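Side-chain contacts in sensor protein KdpD (Escherichia coli, PDB 4Y2F), which is a sensor histidine kinase that probably responds to potassium, phosphorylating itself and passing the phosphate to a response regulator: residues D62-W67 and Y87-L92; Q27-T32 and G100-E105. One frame throughout, in Å; residues are numbered along the deposited sequence.

Contact 1: residues D62-W67 and Y87-L92; sequences DAIAQW and YQILPL
Ile89 reaches from strand 88-94 to helix 62-71 and sets one methyl, CD1, against two successive residues of the first helical turn, Ile64 and Ala65. In the apolar contacts, Ile89 CD1 lies 4.4 Å from the branch methyl Ile64 CG2 and an equal 4.4 Å from Ala65 CB, so the strand residue meets the helix with the end of its longer branch. Its torsions account for this: CG1 stands anti to the carbonyl carbon, and CD1 is then extended away from CA (chi2 179°), which carries the terminal methyl outward to the helix. Ile64 offers its short branch, while its own CD1 turns away from the strand.

A second kind of approach involves the helix backbone, and it is a loose one, at 4.2 Å between Ile89 CD1 and Ala65 N. Consistent with the small side chain of Ala65, this is also the nearest pair of CA atoms between the segments, Ala65 CA to Ile89 CA 6.6 Å.

No hydrogen bond crosses the contact: the helix bonds within itself (Gln66 N to Asp62 O, 2.9 Å), and the backbone of Ile89 pairs with Ala75 of strand 75-76. Leu101 of the neighbouring strand touches both Ala65 and Ile89, continuing the apolar layer.

In the GAF fold this helix covers one face of the central sheet, the side on which many relatives bind small ligands. With only 102 Å² buried and no polar bond across, the attachment here rests on dispersion and burial, without directional bonding between the segments.

Contact 2: residues Q27-T32 and G100-E105; sequences QFIAST and GLVVVE
Ile29 of helix 18-33 packs on Val102 and Val104 of strand 97-106, a helix-on-sheet contact of the GAF fold, whose five-stranded antiparallel sheet carries 97-106 at its centre. The helix CA nearest the strand, Ile29 CA, is 8.1 Å from Val104 CA, so side chains bridge the gap.

Starting at CB, Ile29 points toward the strand, but Ile29 CB itself is still 5.5 Å from Val104 CG2; the closer approaches are made farther out, where the chain has forked. The short branch ends in Ile29 CG2, which comes to 4.2 Å from Val104 CG2. The longer branch passes through Ile29 CG1, still 5.4 Å from Val102 CG2. Because CD1 is extended from CA (chi2 164°), the branch continues toward the strand and Ile29 CD1 stops 4.2 Å from Val102 CG2. Thus each arm of the isoleucine serves a different valine.

The two valines are two residues apart and therefore share a face of the strand, while Leu101, before them, and Val103, between them, take the other. In Val102 the touching CG2 stands anti to the backbone N (chi1 63°); in Val104 CG1 takes that place (chi1 -178°) and CG2 lies beside the backbone N. Ser37 of the adjacent strand 35-42 also touches Ile29, and Val102 packs on Ser37 and Val39, so the same cluster ties helix 18-33 to two strands.

All three touching residues are buried, and the two valine methyls that receive the isoleucine, Val102 CG2 and Val104 CG2, lie 3.9 Å from each other.

Overall arrangement
Contacts 1 and 2 use neighbouring antiparallel strands, 88-94 and 97-106, of one sheet, joined by backbone hydrogen bonds, such as the probable one from Leu92 N to Gly100 O. They hold different helices against opposite faces: 62-71 in contact 1, 18-33 in contact 2. Alternation along strand 97-106 gives the evidence, since Leu101 turns to Ala65 while Val102 turns to Ile29. Both are apolar and bury nearly equal areas, yet contact 2 is wholly buried and nearer the chain centre (about 6 against 9 Å, centre to centre), whereas contact 1 includes the partly exposed Ile64. In contact 1 the central isoleucine comes from the strand, and in contact 2 from the helix.

Contact 1: residues D62-W67 and Y87-L92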
ATOM      1  N   ASP A  62       5.078 -22.738 -15.880  1.00 31.28           N
ATOM      2  CA  ASP A  62       4.687 -22.948 -14.488  1.00 34.20           C
ATOM      3  C   ASP A  62       5.892 -23.003 -13.565  1.00 27.52           C
ATOM      4  O   ASP A  62       5.833 -22.512 -12.431  1.00 22.40           O
ATOM      5  CB  ASP A  62       3.911 -24.258 -14.347  1.00 37.85           C
ATOM      6  CG  ASP A  62       2.594 -24.253 -15.096  1.00 60.25           C
ATOM      7  OD1 ASP A  62       1.975 -23.175 -15.223  1.00 63.03           O
ATOM      8  OD2 ASP A  62       2.174 -25.339 -15.548  1.00 59.90           O
ATOM      9  N   ALA A  63       6.993 -23.598 -14.023  1.00 25.68           N
ATOM     10  CA  ALA A  63       8.150 -23.752 -13.154  1.00 27.97           C
ATOM     11  C   ALA A  63       8.910 -22.446 -12.976  1.00 23.28           C
ATOM     12  O   ALA A  63       9.467 -22.205 -11.898  1.00 23.84           O
ATOM     13  CB  ALA A  63       9.062 -24.864 -13.681  1.00 28.55           C
ATOM     14  N   ILE A  64       8.932 -21.588 -13.998  1.00 21.88           N
ATOM     15  CA  ILE A  64       9.532 -20.269 -13.844  1.00 19.54           C
ATOM     16  C   ILE A  64       8.670 -19.393 -12.939  1.00 18.44           C
ATOM     17  O   ILE A  64       9.190 -18.635 -12.107  1.00 19.54           O
ATOM     18  CB  ILE A  64       9.813 -19.629 -15.217  1.00 19.75           C
ATOM     19  CG1 ILE A  64      10.737 -20.539 -16.038  1.00 26.84           C
ATOM     20  CG2 ILE A  64      10.403 -18.237 -15.056  1.00 23.17           C
ATOM     21  CD1 ILE A  64      12.098 -20.744 -15.405  1.00 32.21           C
ATOM     22  N   ALA A  65       7.342 -19.517 -13.054  1.00 17.49           N
ATOM     23  CA  ALA A  65       6.460 -18.855 -12.095  1.00 16.09           C
ATOM     24  C   ALA A  65       6.769 -19.314 -10.674  1.00 15.32           C
ATOM     25  O   ALA A  65       6.914 -18.491  -9.759  1.00 17.96           O
ATOM     26  CB  ALA A  65       5.004 -19.130 -12.459  1.00 16.64           C
ATOM     27  N   GLN A  66       6.898 -20.631 -10.472  1.00 19.35           N
ATOM     28  CA  GLN A  66       7.263 -21.125  -9.149  1.00 20.49           C
ATOM     29  C   GLN A  66       8.608 -20.558  -8.700  1.00 20.11           C
ATOM     30  O   GLN A  66       8.777 -20.209  -7.523  1.00 24.65           O
ATOM     31  CB  GLN A  66       7.277 -22.658  -9.134  1.00 21.72           C
ATOM     32  CG  GLN A  66       7.352 -23.275  -7.735  1.00 24.42           C
ATOM     33  CD  GLN A  66       6.092 -23.051  -6.913  1.00 28.11           C
ATOM     34  OE1 GLN A  66       4.975 -23.294  -7.379  1.00 26.32           O
ATOM     35  NE2 GLN A  66       6.269 -22.584  -5.676  1.00 28.51           N
ATOM     36  N   TRP A  67       9.580 -20.464  -9.619  1.00 19.29           N
ATOM     37  CA  TRP A  67      10.885 -19.880  -9.300  1.00 22.50           C
ATOM     38  C   TRP A  67      10.743 -18.439  -8.822  1.00 19.30           C
ATOM     39  O   TRP A  67      11.371 -18.031  -7.835  1.00 21.99           O
ATOM     40  CB  TRP A  67      11.794 -19.932 -10.531  1.00 24.67           C
ATOM     41  CG  TRP A  67      13.137 -19.221 -10.355  1.00 26.74           C
ATOM     42  CD1 TRP A  67      14.304 -19.773  -9.906  1.00 32.65           C
ATOM     43  CD2 TRP A  67      13.436 -17.846 -10.649  1.00 22.91           C
ATOM     44  NE1 TRP A  67      15.305 -18.830  -9.895  1.00 32.30           N
ATOM     45  CE2 TRP A  67      14.797 -17.636 -10.337  1.00 30.45           C
ATOM     46  CE3 TRP A  67      12.681 -16.767 -11.125  1.00 21.98           C
ATOM     47  CZ2 TRP A  67      15.419 -16.396 -10.490  1.00 27.51           C
ATOM     48  CZ3 TRP A  67      13.306 -15.534 -11.278  1.00 24.93           C
ATOM     49  CH2 TRP A  67      14.660 -15.363 -10.969  1.00 27.70           C
ATOM     50  N   TYR A  87       4.994 -11.234 -21.544  1.00 12.28           N
ATOM     51  CA  TYR A  87       4.311 -10.999 -20.276  1.00 10.97           C
ATOM     52  C   TYR A  87       5.357 -10.799 -19.189  1.00 10.72           C
ATOM     53  O   TYR A  87       6.543 -11.111 -19.358  1.00 11.50           O
ATOM     54  CB  TYR A  87       3.396 -12.175 -19.905  1.00 13.25           C
ATOM     55  CG  TYR A  87       4.097 -13.524 -19.883  1.00 14.04           C
ATOM     56  CD1 TYR A  87       4.814 -13.942 -18.780  1.00 16.49           C
ATOM     57  CD2 TYR A  87       4.062 -14.362 -21.000  1.00 19.06           C
ATOM     58  CE1 TYR A  87       5.469 -15.163 -18.757  1.00 18.58           C
ATOM     59  CE2 TYR A  87       4.698 -15.589 -20.980  1.00 17.01           C
ATOM     60  CZ  TYR A  87       5.421 -15.978 -19.866  1.00 18.15           C
ATOM     61  OH  TYR A  87       6.085 -17.211 -19.830  1.00 21.39           O
ATOM     62  N   GLN A  88       4.913 -10.257 -18.060  1.00 11.88           N
ATOM     63  CA  GLN A  88       5.738 -10.169 -16.864  1.00 10.96           C
ATOM     64  C   GLN A  88       5.224 -11.134 -15.804  1.00 10.61           C
ATOM     65  O   GLN A  88       4.022 -11.373 -15.691  1.00 12.68           O
ATOM     66  CB  GLN A  88       5.697  -8.762 -16.279  1.00 12.04           C
ATOM     67  CG  GLN A  88       6.150  -7.696 -17.250  1.00 13.07           C
ATOM     68  CD  GLN A  88       6.303  -6.374 -16.558  1.00 14.05           C
ATOM     69  OE1 GLN A  88       5.334  -5.659 -16.382  1.00 15.49           O
ATOM     70  NE2 GLN A  88       7.518  -6.056 -16.133  1.00 18.56           N
ATOM     71  N   ILE A  89       6.154 -11.680 -15.014  1.00 12.52           N
ATOM     72  CA  ILE A  89       5.830 -12.494 -13.849  1.00 12.80           C
ATOM     73  C   ILE A  89       6.333 -11.705 -12.644  1.00 12.74           C
ATOM     74  O   ILE A  89       7.547 -11.506 -12.485  1.00 13.22           O
ATOM     75  CB  ILE A  89       6.498 -13.870 -13.914  1.00 16.69           C
ATOM     76  CG1 ILE A  89       5.945 -14.664 -15.098  1.00 18.34           C
ATOM     77  CG2 ILE A  89       6.239 -14.624 -12.628  1.00 21.88           C
ATOM     78  CD1 ILE A  89       6.598 -16.043 -15.221  1.00 25.92           C
ATOM     79  N   LEU A  90       5.407 -11.243 -11.795  1.00 13.03           N
ATOM     80  CA  LEU A  90       5.742 -10.288 -10.733  1.00 13.57           C
ATOM     81  C   LEU A  90       5.401 -10.846  -9.359  1.00 12.54           C
ATOM     82  O   LEU A  90       4.237 -11.212  -9.106  1.00 15.00           O
ATOM     83  CB  LEU A  90       5.015  -8.957 -10.956  1.00 14.68           C
ATOM     84  CG  LEU A  90       5.361  -8.311 -12.296  1.00 14.76           C
ATOM     85  CD1 LEU A  90       4.483  -7.096 -12.495  1.00 19.62           C
ATOM     86  CD2 LEU A  90       6.830  -7.923 -12.366  1.00 17.87           C
ATOM     87  N   PRO A  91       6.349 -10.912  -8.439  1.00 14.13           N
ATOM     88  CA  PRO A  91       6.004 -11.334  -7.077  1.00 14.05           C
ATOM     89  C   PRO A  91       5.171 -10.286  -6.353  1.00 19.51           C
ATOM     90  O   PRO A  91       5.383  -9.078  -6.488  1.00 18.61           O
ATOM     91  CB  PRO A  91       7.366 -11.523  -6.409  1.00 18.57           C
ATOM     92  CG  PRO A  91       8.297 -10.653  -7.187  1.00 22.68           C
ATOM     93  CD  PRO A  91       7.791 -10.678  -8.613  1.00 17.46           C
ATOM     94  N   LEU A  92       4.188 -10.772  -5.599  1.00 15.37           N
ATOM     95  CA  LEU A  92       3.378  -9.918  -4.728  1.00 13.49           C
ATOM     96  C   LEU A  92       4.031  -9.945  -3.354  1.00 15.42           C
ATOM     97  O   LEU A  92       3.765 -10.837  -2.542  1.00 18.56           O
ATOM     98  CB  LEU A  92       1.948 -10.436  -4.678  1.00 16.24           C
ATOM     99  CG  LEU A  92       1.338 -10.566  -6.073  1.00 14.77           C
ATOM    100  CD1 LEU A  92      -0.006 -11.275  -6.016  1.00 15.74           C
ATOM    101  CD2 LEU A  92       1.192  -9.192  -6.740  1.00 15.97           C
TER

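Contact 2: residues Q27-T32 and G100-E105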
ATOM      1  N   GLN A  27      -9.221  -7.288 -12.005  1.00 23.01           N
ATOM      2  CA  GLN A  27     -10.076  -6.257 -12.588  1.00 26.56           C
ATOM      3  C   GLN A  27      -9.316  -4.947 -12.733  1.00 27.98           C
ATOM      4  O   GLN A  27      -9.321  -4.318 -13.801  1.00 23.28           O
ATOM      5  CB  GLN A  27     -11.300  -6.065 -11.692  1.00 28.07           C
ATOM      6  CG  GLN A  27     -12.250  -4.941 -12.101  1.00 28.73           C
ATOM      7  CD  GLN A  27     -13.357  -4.729 -11.090  1.00 35.51           C
ATOM      8  OE1 GLN A  27     -14.235  -5.576 -10.929  1.00 45.72           O
ATOM      9  NE2 GLN A  27     -13.317  -3.603 -10.398  1.00 42.66           N
ATOM     10  N   PHE A  28      -8.627  -4.535 -11.671  1.00 20.37           N
ATOM     11  CA  PHE A  28      -7.990  -3.227 -11.685  1.00 18.92           C
ATOM     12  C   PHE A  28      -6.699  -3.232 -12.491  1.00 21.09           C
ATOM     13  O   PHE A  28      -6.384  -2.256 -13.182  1.00 18.89           O
ATOM     14  CB  PHE A  28      -7.742  -2.741 -10.254  1.00 19.61           C
ATOM     15  CG  PHE A  28      -8.934  -2.092  -9.618  1.00 20.56           C
ATOM     16  CD1 PHE A  28      -9.111  -0.717  -9.704  1.00 23.87           C
ATOM     17  CD2 PHE A  28      -9.882  -2.845  -8.945  1.00 21.10           C
ATOM     18  CE1 PHE A  28     -10.212  -0.110  -9.129  1.00 27.40           C
ATOM     19  CE2 PHE A  28     -10.991  -2.241  -8.363  1.00 23.58           C
ATOM     20  CZ  PHE A  28     -11.149  -0.865  -8.453  1.00 27.64           C
ATOM     21  N   ILE A  29      -5.920  -4.312 -12.418  1.00 22.35           N
ATOM     22  CA  ILE A  29      -4.707  -4.349 -13.227  1.00 23.51           C
ATOM     23  C   ILE A  29      -5.065  -4.387 -14.713  1.00 20.97           C
ATOM     24  O   ILE A  29      -4.440  -3.704 -15.534  1.00 24.25           O
ATOM     25  CB  ILE A  29      -3.777  -5.494 -12.776  1.00 24.45           C
ATOM     26  CG1 ILE A  29      -3.228  -5.192 -11.375  1.00 27.06           C
ATOM     27  CG2 ILE A  29      -2.650  -5.703 -13.769  1.00 36.35           C
ATOM     28  CD1 ILE A  29      -2.624  -6.376 -10.648  1.00 34.14           C
ATOM     29  N   ALA A  30      -6.112  -5.139 -15.075  1.00 25.49           N
ATOM     30  CA  ALA A  30      -6.579  -5.180 -16.461  1.00 35.08           C
ATOM     31  C   ALA A  30      -6.979  -3.809 -16.964  1.00 28.19           C
ATOM     32  O   ALA A  30      -6.599  -3.408 -18.069  1.00 36.94           O
ATOM     33  CB  ALA A  30      -7.788  -6.099 -16.599  1.00 36.56           C
ATOM     34  N   SER A  31      -7.755  -3.077 -16.168  1.00 22.96           N
ATOM     35  CA  SER A  31      -8.247  -1.776 -16.591  1.00 21.95           C
ATOM     36  C   SER A  31      -7.129  -0.734 -16.606  1.00 25.67           C
ATOM     37  O   SER A  31      -6.959  -0.008 -17.592  1.00 34.50           O
ATOM     38  CB  SER A  31      -9.398  -1.351 -15.673  1.00 31.29           C
ATOM     39  OG  SER A  31      -9.676   0.025 -15.799  1.00 41.54           O
ATOM     40  N   THR A  32      -6.353  -0.645 -15.519  1.00 19.56           N
ATOM     41  CA  THR A  32      -5.355   0.412 -15.400  1.00 17.94           C
ATOM     42  C   THR A  32      -4.207   0.212 -16.380  1.00 18.25           C
ATOM     43  O   THR A  32      -3.666   1.186 -16.914  1.00 19.95           O
ATOM     44  CB  THR A  32      -4.809   0.432 -13.971  1.00 17.17           C
ATOM     45  OG1 THR A  32      -5.896   0.684 -13.068  1.00 19.70           O
ATOM     46  CG2 THR A  32      -3.720   1.485 -13.795  1.00 19.77           C
ATOM     47  N   GLY A 100       2.245 -14.257  -3.240  1.00 17.99           N
ATOM     48  CA  GLY A 100       1.622 -14.711  -4.461  1.00 19.01           C
ATOM     49  C   GLY A 100       2.378 -14.117  -5.629  1.00 14.14           C
ATOM     50  O   GLY A 100       3.437 -13.512  -5.458  1.00 15.56           O
ATOM     51  N   LEU A 101       1.823 -14.327  -6.821  1.00 14.83           N
ATOM     52  CA  LEU A 101       2.393 -13.747  -8.028  1.00 14.36           C
ATOM     53  C   LEU A 101       1.260 -13.179  -8.858  1.00 15.88           C
ATOM     54  O   LEU A 101       0.102 -13.590  -8.733  1.00 16.96           O
ATOM     55  CB  LEU A 101       3.026 -14.800  -8.936  1.00 19.84           C
ATOM     56  CG  LEU A 101       4.205 -15.638  -8.497  1.00 25.24           C
ATOM     57  CD1 LEU A 101       4.543 -16.489  -9.696  1.00 23.69           C
ATOM     58  CD2 LEU A 101       5.382 -14.762  -8.126  1.00 21.99           C
ATOM     59  N   VAL A 102       1.597 -12.221  -9.718  1.00 13.48           N
ATOM     60  CA  VAL A 102       0.683 -11.836 -10.784  1.00 14.88           C
ATOM     61  C   VAL A 102       1.421 -11.960 -12.114  1.00 14.30           C
ATOM     62  O   VAL A 102       2.579 -11.530 -12.242  1.00 15.04           O
ATOM     63  CB  VAL A 102       0.049 -10.449 -10.552  1.00 12.11           C
ATOM     64  CG1 VAL A 102       1.108  -9.346 -10.534  1.00 15.40           C
ATOM     65  CG2 VAL A 102      -1.055 -10.169 -11.576  1.00 14.26           C
ATOM     66  N   VAL A 103       0.780 -12.611 -13.069  1.00 13.04           N
ATOM     67  CA  VAL A 103       1.257 -12.656 -14.448  1.00 12.29           C
ATOM     68  C   VAL A 103       0.474 -11.585 -15.198  1.00 12.79           C
ATOM     69  O   VAL A 103      -0.764 -11.564 -15.142  1.00 13.65           O
ATOM     70  CB  VAL A 103       1.032 -14.041 -15.072  1.00 13.86           C
ATOM     71  CG1 VAL A 103       1.583 -14.057 -16.501  1.00 16.22           C
ATOM     72  CG2 VAL A 103       1.711 -15.123 -14.233  1.00 17.39           C
ATOM     73  N   VAL A 104       1.189 -10.672 -15.856  1.00 12.25           N
ATOM     74  CA  VAL A 104       0.581  -9.535 -16.554  1.00 11.06           C
ATOM     75  C   VAL A 104       0.962  -9.613 -18.029  1.00 10.58           C
ATOM     76  O   VAL A 104       2.151  -9.512 -18.363  1.00 10.90           O
ATOM     77  CB  VAL A 104       1.036  -8.195 -15.956  1.00 10.68           C
ATOM     78  CG1 VAL A 104       0.354  -7.050 -16.660  1.00 12.84           C
ATOM     79  CG2 VAL A 104       0.748  -8.147 -14.448  1.00 14.70           C
ATOM     80  N   GLU A 105      -0.041  -9.744 -18.896  1.00 11.28           N
ATOM     81  CA  GLU A 105       0.177  -9.805 -20.341  1.00  9.76           C
ATOM     82  C   GLU A 105      -0.513  -8.615 -20.997  1.00 10.42           C
ATOM     83  O   GLU A 105      -1.741  -8.627 -21.153  1.00 11.42           O
ATOM     84  CB  GLU A 105      -0.365 -11.114 -20.910  1.00 12.84           C
ATOM     85  CG  GLU A 105       0.051 -11.282 -22.357  1.00 12.62           C
ATOM     86  CD  GLU A 105      -0.483 -12.553 -22.975  1.00 15.72           C
ATOM     87  OE1 GLU A 105      -1.054 -13.396 -22.244  1.00 19.64           O
ATOM     88  OE2 GLU A 105      -0.346 -12.700 -24.212  1.00 18.18           O
TER